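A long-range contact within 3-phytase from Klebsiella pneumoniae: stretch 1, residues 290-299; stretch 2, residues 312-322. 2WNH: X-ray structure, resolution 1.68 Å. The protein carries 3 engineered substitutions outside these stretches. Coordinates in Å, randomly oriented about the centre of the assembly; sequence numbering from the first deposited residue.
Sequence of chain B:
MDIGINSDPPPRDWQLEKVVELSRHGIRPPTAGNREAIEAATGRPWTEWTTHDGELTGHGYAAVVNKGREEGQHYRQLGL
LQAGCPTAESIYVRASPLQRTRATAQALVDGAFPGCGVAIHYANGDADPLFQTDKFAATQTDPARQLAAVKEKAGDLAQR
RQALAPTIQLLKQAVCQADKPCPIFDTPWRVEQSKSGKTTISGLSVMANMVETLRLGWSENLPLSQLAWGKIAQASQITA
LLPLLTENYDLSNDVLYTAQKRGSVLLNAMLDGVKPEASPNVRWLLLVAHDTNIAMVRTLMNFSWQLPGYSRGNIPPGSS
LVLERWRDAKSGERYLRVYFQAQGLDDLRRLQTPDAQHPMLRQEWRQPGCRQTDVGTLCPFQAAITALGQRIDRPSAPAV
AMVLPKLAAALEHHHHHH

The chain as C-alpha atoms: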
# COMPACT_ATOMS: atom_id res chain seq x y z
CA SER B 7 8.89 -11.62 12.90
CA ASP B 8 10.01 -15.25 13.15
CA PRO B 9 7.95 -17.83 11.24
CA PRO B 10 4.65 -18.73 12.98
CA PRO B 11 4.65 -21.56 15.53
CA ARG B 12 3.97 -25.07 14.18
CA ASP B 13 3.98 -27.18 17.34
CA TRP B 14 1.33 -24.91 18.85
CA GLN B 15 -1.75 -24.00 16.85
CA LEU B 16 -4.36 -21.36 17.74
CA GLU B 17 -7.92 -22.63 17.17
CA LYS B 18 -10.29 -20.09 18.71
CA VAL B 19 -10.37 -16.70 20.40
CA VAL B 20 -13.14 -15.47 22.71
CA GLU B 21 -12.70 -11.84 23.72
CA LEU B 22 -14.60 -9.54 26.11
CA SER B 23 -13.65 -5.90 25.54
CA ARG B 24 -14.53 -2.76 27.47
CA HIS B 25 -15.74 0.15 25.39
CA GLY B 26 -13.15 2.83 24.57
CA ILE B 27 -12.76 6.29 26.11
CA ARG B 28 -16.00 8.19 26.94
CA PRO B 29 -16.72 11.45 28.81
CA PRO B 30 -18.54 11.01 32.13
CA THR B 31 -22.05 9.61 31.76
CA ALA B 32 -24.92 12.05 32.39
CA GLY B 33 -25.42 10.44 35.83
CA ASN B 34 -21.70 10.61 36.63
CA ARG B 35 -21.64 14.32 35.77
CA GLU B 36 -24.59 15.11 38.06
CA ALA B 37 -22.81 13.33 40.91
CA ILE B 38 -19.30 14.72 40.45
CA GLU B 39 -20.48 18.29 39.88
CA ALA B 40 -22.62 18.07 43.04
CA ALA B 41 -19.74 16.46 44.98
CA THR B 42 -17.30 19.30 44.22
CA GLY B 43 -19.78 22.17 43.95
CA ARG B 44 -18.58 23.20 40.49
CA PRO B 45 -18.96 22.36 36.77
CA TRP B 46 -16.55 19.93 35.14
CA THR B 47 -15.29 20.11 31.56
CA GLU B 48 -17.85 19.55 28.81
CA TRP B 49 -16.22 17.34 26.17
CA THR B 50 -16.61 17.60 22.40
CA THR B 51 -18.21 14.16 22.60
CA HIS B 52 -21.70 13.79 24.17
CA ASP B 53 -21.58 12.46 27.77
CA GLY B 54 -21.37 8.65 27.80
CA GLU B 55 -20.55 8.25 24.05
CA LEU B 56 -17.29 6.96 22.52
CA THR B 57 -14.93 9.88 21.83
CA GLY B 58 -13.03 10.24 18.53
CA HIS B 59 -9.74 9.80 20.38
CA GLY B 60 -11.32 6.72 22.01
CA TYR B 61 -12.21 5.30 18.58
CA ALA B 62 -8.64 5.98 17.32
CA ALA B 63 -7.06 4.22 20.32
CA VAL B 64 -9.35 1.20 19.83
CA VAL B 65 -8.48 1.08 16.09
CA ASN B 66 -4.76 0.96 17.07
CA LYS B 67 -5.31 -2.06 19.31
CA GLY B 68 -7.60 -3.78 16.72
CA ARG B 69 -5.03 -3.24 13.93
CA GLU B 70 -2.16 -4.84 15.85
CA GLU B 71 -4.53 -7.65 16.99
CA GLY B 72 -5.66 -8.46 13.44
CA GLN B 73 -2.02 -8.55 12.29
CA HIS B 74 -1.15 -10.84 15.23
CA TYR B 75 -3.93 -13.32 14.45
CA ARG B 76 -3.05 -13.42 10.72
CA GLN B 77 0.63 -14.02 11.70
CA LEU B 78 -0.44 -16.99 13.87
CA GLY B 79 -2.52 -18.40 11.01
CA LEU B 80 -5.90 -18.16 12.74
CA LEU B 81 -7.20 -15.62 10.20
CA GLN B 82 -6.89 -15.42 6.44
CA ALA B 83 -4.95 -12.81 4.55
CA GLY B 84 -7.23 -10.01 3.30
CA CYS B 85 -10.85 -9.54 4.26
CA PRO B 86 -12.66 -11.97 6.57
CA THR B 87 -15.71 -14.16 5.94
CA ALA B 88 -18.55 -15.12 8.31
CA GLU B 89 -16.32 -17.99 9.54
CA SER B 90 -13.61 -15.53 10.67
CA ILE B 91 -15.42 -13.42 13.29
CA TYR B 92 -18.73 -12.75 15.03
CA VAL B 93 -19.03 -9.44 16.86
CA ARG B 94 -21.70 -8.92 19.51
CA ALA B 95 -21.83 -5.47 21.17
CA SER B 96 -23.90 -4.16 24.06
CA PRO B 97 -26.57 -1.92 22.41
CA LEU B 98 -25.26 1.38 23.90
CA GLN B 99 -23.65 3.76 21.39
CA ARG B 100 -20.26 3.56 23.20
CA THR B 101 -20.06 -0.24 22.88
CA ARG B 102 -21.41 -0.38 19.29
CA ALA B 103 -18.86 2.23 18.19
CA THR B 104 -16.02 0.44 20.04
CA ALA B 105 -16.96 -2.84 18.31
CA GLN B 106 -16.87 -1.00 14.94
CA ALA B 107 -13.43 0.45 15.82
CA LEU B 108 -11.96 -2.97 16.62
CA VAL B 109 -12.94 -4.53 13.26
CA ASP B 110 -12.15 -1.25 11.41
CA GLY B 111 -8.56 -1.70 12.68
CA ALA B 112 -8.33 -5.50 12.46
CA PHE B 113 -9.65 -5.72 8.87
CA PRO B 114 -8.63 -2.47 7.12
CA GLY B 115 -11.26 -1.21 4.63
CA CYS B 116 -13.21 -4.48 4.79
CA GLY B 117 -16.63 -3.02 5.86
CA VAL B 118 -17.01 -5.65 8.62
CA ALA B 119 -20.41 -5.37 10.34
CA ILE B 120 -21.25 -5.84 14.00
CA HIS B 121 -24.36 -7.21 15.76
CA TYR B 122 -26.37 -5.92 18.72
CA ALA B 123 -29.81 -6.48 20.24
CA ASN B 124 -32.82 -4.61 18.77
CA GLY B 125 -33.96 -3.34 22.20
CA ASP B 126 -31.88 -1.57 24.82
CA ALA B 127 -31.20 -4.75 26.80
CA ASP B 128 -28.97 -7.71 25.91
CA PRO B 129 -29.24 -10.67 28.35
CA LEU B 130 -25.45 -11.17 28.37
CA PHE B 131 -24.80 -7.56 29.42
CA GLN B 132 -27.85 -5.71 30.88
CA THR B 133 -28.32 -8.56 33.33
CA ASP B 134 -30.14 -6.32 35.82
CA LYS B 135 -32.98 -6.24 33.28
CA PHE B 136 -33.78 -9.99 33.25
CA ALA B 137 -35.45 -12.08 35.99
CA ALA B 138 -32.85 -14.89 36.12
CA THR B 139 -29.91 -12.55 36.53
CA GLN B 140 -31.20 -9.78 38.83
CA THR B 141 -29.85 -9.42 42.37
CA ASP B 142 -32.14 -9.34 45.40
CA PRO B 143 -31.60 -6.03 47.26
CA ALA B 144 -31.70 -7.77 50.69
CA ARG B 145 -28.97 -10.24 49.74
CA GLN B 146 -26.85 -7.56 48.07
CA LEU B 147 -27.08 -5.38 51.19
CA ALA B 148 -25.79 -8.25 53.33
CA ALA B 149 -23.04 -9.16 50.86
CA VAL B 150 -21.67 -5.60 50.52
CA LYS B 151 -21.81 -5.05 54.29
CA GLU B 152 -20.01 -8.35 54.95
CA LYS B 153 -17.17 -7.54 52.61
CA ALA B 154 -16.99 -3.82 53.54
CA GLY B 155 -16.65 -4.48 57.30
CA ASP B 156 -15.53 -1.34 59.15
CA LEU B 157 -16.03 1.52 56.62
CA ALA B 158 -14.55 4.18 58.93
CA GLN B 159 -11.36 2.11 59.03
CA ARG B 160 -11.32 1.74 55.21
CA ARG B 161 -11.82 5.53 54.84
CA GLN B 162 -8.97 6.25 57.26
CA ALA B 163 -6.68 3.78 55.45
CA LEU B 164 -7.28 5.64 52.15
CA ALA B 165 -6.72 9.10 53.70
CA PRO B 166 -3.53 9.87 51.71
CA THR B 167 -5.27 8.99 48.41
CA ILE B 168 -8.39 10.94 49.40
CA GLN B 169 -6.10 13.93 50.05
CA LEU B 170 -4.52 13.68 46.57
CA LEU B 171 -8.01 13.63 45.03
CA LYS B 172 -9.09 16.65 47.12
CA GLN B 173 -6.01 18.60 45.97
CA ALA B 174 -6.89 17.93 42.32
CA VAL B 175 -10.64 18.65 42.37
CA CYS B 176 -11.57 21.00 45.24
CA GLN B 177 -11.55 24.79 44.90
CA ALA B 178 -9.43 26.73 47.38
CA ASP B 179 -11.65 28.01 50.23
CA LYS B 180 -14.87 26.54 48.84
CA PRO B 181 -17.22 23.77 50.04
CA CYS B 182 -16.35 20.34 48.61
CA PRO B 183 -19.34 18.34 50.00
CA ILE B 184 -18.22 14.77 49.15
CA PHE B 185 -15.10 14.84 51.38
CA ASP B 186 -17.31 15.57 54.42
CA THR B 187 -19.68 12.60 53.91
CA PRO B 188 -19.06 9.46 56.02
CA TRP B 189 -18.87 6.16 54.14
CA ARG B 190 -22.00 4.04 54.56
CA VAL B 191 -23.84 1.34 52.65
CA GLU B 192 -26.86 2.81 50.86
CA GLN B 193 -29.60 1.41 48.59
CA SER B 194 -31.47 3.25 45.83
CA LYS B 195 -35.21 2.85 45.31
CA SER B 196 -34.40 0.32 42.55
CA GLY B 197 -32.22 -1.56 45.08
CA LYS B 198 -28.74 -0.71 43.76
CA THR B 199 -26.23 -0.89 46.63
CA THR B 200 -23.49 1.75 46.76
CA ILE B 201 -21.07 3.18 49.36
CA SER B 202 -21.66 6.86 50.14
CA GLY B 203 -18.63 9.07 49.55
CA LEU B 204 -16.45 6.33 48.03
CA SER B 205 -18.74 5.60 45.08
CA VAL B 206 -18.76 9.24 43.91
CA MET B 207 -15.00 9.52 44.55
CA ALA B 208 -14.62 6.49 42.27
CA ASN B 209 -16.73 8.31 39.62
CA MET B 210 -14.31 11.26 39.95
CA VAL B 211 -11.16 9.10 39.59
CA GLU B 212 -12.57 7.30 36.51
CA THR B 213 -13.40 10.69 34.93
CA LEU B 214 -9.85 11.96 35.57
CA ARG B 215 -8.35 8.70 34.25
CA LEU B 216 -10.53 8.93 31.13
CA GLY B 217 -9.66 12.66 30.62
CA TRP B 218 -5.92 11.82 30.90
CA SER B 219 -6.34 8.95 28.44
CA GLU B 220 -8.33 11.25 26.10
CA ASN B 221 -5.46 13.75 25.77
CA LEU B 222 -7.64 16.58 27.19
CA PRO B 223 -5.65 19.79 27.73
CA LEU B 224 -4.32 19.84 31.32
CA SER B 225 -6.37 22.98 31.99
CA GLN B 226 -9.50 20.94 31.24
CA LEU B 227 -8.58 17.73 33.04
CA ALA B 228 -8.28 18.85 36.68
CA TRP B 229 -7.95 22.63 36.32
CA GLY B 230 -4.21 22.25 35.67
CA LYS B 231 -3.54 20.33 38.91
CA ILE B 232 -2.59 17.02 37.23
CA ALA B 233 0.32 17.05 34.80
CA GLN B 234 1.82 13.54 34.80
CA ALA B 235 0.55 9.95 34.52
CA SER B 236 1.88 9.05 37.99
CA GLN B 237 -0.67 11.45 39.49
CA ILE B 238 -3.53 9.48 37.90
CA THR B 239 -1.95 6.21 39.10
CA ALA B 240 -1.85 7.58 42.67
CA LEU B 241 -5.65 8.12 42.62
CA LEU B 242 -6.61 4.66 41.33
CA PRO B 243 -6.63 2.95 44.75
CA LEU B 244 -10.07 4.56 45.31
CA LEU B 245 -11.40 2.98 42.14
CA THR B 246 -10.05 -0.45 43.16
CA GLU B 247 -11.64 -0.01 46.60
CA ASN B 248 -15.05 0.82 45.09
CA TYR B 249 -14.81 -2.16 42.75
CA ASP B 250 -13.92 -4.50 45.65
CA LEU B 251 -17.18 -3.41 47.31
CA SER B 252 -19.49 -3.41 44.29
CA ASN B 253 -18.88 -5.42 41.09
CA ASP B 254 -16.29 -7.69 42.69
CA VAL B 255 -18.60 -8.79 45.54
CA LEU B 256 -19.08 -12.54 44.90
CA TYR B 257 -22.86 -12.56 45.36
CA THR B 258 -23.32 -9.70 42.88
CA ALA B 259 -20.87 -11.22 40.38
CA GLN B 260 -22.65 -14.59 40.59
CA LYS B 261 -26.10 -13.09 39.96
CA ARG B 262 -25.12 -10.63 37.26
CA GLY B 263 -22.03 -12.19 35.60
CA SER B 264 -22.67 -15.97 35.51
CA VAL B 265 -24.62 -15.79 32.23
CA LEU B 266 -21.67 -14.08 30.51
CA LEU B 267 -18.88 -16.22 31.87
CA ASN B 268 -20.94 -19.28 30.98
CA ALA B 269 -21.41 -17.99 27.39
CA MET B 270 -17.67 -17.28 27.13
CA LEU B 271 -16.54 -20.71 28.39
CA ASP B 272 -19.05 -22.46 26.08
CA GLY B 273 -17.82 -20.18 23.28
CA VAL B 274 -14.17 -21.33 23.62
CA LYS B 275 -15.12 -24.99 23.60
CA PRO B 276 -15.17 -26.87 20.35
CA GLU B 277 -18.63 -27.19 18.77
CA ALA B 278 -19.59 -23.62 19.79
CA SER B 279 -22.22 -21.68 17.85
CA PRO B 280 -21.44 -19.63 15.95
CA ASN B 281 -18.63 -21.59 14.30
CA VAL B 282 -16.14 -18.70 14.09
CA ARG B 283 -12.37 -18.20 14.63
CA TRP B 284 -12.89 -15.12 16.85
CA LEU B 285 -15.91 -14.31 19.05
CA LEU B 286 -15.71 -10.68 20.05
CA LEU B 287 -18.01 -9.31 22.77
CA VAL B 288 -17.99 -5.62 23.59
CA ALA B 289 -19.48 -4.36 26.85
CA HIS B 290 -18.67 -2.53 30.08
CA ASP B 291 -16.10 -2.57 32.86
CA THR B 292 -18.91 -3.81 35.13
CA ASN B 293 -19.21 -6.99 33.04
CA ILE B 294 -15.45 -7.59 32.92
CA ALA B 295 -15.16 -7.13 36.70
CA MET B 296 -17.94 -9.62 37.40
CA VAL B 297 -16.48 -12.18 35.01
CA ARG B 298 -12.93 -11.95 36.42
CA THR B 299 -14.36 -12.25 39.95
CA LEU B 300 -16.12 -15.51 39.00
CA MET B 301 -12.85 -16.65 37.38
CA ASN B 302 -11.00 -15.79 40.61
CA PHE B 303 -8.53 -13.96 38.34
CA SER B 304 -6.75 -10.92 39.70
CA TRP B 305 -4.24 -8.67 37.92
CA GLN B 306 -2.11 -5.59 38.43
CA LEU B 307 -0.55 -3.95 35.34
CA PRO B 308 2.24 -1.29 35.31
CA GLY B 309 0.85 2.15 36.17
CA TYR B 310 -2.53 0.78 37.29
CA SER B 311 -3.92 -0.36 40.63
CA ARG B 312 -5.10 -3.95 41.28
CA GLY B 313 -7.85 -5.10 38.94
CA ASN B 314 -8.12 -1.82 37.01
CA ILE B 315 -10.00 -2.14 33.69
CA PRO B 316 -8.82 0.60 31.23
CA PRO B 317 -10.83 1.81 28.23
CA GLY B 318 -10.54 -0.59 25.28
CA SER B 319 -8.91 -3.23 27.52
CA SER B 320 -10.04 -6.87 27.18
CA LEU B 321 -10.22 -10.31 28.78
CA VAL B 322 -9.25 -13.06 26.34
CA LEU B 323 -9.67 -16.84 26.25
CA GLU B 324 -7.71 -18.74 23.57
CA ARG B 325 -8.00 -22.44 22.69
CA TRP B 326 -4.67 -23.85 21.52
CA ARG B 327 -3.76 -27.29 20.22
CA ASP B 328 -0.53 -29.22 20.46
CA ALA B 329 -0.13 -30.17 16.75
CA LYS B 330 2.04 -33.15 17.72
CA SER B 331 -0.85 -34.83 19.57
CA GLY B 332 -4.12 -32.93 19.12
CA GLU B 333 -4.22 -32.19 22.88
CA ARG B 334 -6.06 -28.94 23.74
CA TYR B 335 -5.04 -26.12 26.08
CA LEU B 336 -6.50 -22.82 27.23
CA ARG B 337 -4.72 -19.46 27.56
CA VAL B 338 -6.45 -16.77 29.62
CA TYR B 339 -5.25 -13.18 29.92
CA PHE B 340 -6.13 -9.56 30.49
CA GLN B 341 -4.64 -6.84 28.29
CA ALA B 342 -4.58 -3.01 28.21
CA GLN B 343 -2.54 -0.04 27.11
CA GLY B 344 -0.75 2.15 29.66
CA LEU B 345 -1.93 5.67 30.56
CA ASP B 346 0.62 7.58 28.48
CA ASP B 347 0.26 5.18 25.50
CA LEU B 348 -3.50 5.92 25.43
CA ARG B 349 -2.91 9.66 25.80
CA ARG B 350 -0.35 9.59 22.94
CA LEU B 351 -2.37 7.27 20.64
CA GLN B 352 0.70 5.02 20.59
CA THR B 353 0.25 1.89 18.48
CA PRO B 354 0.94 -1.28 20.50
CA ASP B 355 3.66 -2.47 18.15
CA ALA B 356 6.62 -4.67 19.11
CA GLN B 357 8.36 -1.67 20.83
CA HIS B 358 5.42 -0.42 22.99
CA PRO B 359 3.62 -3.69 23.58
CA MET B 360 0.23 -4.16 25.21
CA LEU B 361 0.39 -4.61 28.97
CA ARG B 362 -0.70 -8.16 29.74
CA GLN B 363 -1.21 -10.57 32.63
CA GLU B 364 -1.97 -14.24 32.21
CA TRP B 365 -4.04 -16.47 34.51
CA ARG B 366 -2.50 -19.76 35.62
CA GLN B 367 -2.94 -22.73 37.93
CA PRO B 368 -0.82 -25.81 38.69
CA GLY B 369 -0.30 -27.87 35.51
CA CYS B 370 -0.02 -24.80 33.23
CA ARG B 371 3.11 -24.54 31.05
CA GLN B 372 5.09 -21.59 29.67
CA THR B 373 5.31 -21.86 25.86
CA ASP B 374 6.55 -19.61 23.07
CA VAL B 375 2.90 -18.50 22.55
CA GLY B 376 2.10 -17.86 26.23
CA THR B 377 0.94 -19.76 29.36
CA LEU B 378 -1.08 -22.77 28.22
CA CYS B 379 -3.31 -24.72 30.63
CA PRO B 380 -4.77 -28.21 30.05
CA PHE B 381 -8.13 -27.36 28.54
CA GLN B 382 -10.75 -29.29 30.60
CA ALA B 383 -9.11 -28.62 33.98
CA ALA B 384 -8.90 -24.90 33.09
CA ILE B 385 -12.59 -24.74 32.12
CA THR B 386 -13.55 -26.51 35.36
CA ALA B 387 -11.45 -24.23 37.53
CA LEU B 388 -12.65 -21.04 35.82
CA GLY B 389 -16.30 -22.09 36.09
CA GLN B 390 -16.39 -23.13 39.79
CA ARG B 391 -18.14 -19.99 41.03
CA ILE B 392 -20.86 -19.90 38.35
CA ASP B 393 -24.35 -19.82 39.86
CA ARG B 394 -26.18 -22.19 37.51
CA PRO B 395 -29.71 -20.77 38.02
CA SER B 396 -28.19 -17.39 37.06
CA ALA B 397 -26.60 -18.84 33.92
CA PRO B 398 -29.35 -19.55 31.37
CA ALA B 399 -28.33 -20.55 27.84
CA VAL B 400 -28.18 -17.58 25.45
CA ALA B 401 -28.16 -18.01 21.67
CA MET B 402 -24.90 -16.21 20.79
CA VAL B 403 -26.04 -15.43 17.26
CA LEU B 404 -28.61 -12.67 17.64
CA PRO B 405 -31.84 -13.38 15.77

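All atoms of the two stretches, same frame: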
# COMPACT_ATOMS: atom_id res chain seq x y z
N HIS B 290 -18.99 -3.56 29.10
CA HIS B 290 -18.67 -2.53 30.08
C HIS B 290 -17.70 -3.07 31.12
O HIS B 290 -17.54 -4.29 31.27
CB HIS B 290 -19.98 -1.97 30.70
CG HIS B 290 -21.02 -1.65 29.67
ND1 HIS B 290 -21.19 -0.39 29.13
CD2 HIS B 290 -21.91 -2.45 29.02
CE1 HIS B 290 -22.15 -0.42 28.22
NE2 HIS B 290 -22.61 -1.66 28.14
N ASP B 291 -17.03 -2.16 31.83
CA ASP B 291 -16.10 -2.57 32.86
C ASP B 291 -16.81 -3.39 33.93
O ASP B 291 -16.23 -4.31 34.47
CB ASP B 291 -15.34 -1.37 33.46
CG ASP B 291 -16.25 -0.20 33.86
OD1 ASP B 291 -17.50 -0.29 33.86
OD2 ASP B 291 -15.68 0.86 34.18
N THR B 292 -18.07 -3.04 34.21
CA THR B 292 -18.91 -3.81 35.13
C THR B 292 -18.93 -5.32 34.79
O THR B 292 -18.74 -6.19 35.66
CB THR B 292 -20.34 -3.25 35.08
OG1 THR B 292 -20.30 -1.88 35.51
CG2 THR B 292 -21.28 -4.02 36.02
N ASN B 293 -19.15 -5.61 33.51
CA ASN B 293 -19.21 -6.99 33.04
C ASN B 293 -17.87 -7.70 33.18
O ASN B 293 -17.80 -8.85 33.65
CB ASN B 293 -19.68 -7.01 31.58
CG ASN B 293 -20.99 -6.29 31.37
OD1 ASN B 293 -21.02 -5.18 30.85
ND2 ASN B 293 -22.08 -6.91 31.82
N ILE B 294 -16.79 -7.04 32.77
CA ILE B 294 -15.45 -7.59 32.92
C ILE B 294 -15.10 -7.88 34.38
O ILE B 294 -14.59 -8.94 34.69
CB ILE B 294 -14.36 -6.72 32.26
CG1 ILE B 294 -14.61 -6.69 30.75
CG2 ILE B 294 -12.97 -7.28 32.58
CD1 ILE B 294 -13.77 -5.67 29.95
N ALA B 295 -15.40 -6.93 35.26
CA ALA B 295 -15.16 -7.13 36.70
C ALA B 295 -15.91 -8.34 37.25
O ALA B 295 -15.34 -9.15 37.99
CB ALA B 295 -15.51 -5.87 37.48
N MET B 296 -17.18 -8.47 36.89
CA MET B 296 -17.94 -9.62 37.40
C MET B 296 -17.38 -10.94 36.89
O MET B 296 -17.20 -11.90 37.65
CB MET B 296 -19.41 -9.46 37.09
CG MET B 296 -20.04 -8.36 37.93
SD MET B 296 -21.79 -8.12 37.57
CE MET B 296 -21.81 -7.76 35.83
N VAL B 297 -17.09 -10.99 35.59
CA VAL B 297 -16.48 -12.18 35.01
C VAL B 297 -15.14 -12.57 35.66
O VAL B 297 -14.94 -13.74 36.02
CB VAL B 297 -16.36 -12.04 33.48
CG1 VAL B 297 -15.59 -13.24 32.91
CG2 VAL B 297 -17.75 -11.96 32.87
N ARG B 298 -14.21 -11.62 35.82
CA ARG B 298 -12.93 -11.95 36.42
C ARG B 298 -13.10 -12.37 37.88
O ARG B 298 -12.35 -13.20 38.37
CB ARG B 298 -11.87 -10.83 36.27
CG ARG B 298 -12.23 -9.48 36.86
CD ARG B 298 -11.69 -9.26 38.29
NE ARG B 298 -12.15 -7.96 38.79
CZ ARG B 298 -11.56 -6.80 38.48
NH1 ARG B 298 -10.50 -6.80 37.68
NH2 ARG B 298 -12.03 -5.63 38.95
N THR B 299 -14.07 -11.78 38.58
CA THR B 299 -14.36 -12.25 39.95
C THR B 299 -14.77 -13.72 39.98
O THR B 299 -14.25 -14.50 40.79
CB THR B 299 -15.35 -11.29 40.67
OG1 THR B 299 -14.63 -10.09 40.97
CG2 THR B 299 -15.86 -11.90 41.98
N ARG B 312 -4.60 -2.57 41.39
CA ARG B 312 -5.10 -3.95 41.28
C ARG B 312 -6.47 -4.00 40.63
O ARG B 312 -7.40 -3.29 41.04
CB ARG B 312 -5.19 -4.61 42.67
CG ARG B 312 -5.79 -6.03 42.66
CD ARG B 312 -5.70 -6.71 44.04
NE ARG B 312 -6.19 -5.82 45.10
CZ ARG B 312 -7.46 -5.57 45.37
NH1 ARG B 312 -8.44 -6.15 44.67
NH2 ARG B 312 -7.77 -4.73 46.36
N GLY B 313 -6.58 -4.84 39.59
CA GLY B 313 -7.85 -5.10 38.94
C GLY B 313 -8.40 -4.04 38.02
O GLY B 313 -9.51 -4.22 37.48
N ASN B 314 -7.66 -2.94 37.84
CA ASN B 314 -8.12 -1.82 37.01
C ASN B 314 -8.45 -2.30 35.59
O ASN B 314 -7.72 -3.13 35.04
CB ASN B 314 -7.08 -0.70 36.95
CG ASN B 314 -7.58 0.52 36.23
OD1 ASN B 314 -7.53 0.60 35.00
ND2 ASN B 314 -8.07 1.49 36.99
N ILE B 315 -9.56 -1.80 35.05
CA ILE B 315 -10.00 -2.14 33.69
C ILE B 315 -10.02 -0.86 32.80
O ILE B 315 -11.00 -0.10 32.80
CB ILE B 315 -11.43 -2.81 33.74
CG1 ILE B 315 -11.44 -4.05 34.65
CG2 ILE B 315 -11.95 -3.16 32.32
CD1 ILE B 315 -12.84 -4.30 35.30
N PRO B 316 -8.91 -0.58 32.09
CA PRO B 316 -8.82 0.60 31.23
C PRO B 316 -9.74 0.60 30.02
O PRO B 316 -10.21 -0.46 29.58
CB PRO B 316 -7.34 0.57 30.77
CG PRO B 316 -6.63 -0.20 31.85
CD PRO B 316 -7.63 -1.31 32.14
N PRO B 317 -10.02 1.78 29.47
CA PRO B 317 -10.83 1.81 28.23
C PRO B 317 -10.17 1.01 27.11
O PRO B 317 -8.93 1.06 26.94
CB PRO B 317 -10.86 3.30 27.87
CG PRO B 317 -9.68 3.90 28.62
CD PRO B 317 -9.64 3.13 29.91
N GLY B 318 -10.99 0.27 26.37
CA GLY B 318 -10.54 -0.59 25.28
C GLY B 318 -9.68 -1.78 25.73
O GLY B 318 -9.09 -2.45 24.89
N SER B 319 -9.62 -2.06 27.03
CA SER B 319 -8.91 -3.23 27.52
C SER B 319 -9.80 -4.47 27.30
O SER B 319 -11.00 -4.33 27.05
CB SER B 319 -8.60 -3.07 29.01
OG SER B 319 -9.80 -3.09 29.78
N SER B 320 -9.22 -5.67 27.37
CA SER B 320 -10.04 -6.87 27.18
C SER B 320 -9.52 -8.09 27.93
O SER B 320 -8.34 -8.17 28.23
CB SER B 320 -10.22 -7.20 25.70
OG SER B 320 -9.02 -7.66 25.13
N LEU B 321 -10.46 -8.99 28.21
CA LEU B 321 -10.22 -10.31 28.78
C LEU B 321 -10.31 -11.28 27.60
O LEU B 321 -11.27 -11.26 26.83
CB LEU B 321 -11.32 -10.60 29.81
CG LEU B 321 -11.20 -11.85 30.65
CD1 LEU B 321 -9.88 -11.89 31.42
CD2 LEU B 321 -12.39 -11.83 31.63
N VAL B 322 -9.30 -12.14 27.47
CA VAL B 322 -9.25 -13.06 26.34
C VAL B 322 -9.12 -14.51 26.80
O VAL B 322 -8.27 -14.81 27.65
CB VAL B 322 -8.08 -12.73 25.36
CG1 VAL B 322 -8.07 -13.75 24.20
CG2 VAL B 322 -8.19 -11.29 24.84
O HOH W 1 -10.34 -3.25 40.57

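The contact is a largely apolar packing of one face of a helix, residues 291–299, against a loop and the start of a strand, fastened at one end by hydrogen bonds from an arginine to a backbone carbonyl. Together the two stretches bury 421 Å². Asp291, Ile294, Val297 and Arg298 direct their CA-to-CB bonds toward the second stretch; steps of three (Asp291, Ile294, Val297) and four (Ile294, Arg298) keep them on the same side of the helix.

Ile315 contributes the largest covered area and is the hub of the apolar part. Ile315 CD1 lies 3.5 Å from Asp291 O and 3.8 Å from Ala295 CB, so the methyl sits beside the first turn of the helix; Asp291 O also accepts the helical hydrogen bond from Ala295 N at 2.9 Å. Ile315 CG2 lies 3.9 Å from Ile294 CD1 and 4.0 Å from Asp291 CB. Farther along, Val297 CG1 packs against Leu321 CD2 at 3.7 Å, extending the apolar contact to the strand. Between these two regions, a type II turn from Pro316 to Ser319 carries the chain away from the helix; Ser319 N closes the turn on Pro316 O at 3.1 Å, and Ser319 OG also donates to Pro316 O at 2.7 Å.

The polar anchor is Arg298. Arg298 NH1 donates to Gly313 O at 2.8 Å with an N-H...O angle of 162°, and Arg298 NH2 adds a weak bond to the same Gly313 O at 3.2 Å. The carbonyl therefore lies at the guanidinium edge, near its plane. A water extends this link, weakly accepting from Arg298 NH2 at 3.3 Å and donating to Arg312 O at 3.0 Å. Gly313 has positive phi, and an ideal CB there would lie only 3.2 Å from Arg298 NH1, so the absent side chain leaves room for the guanidinium.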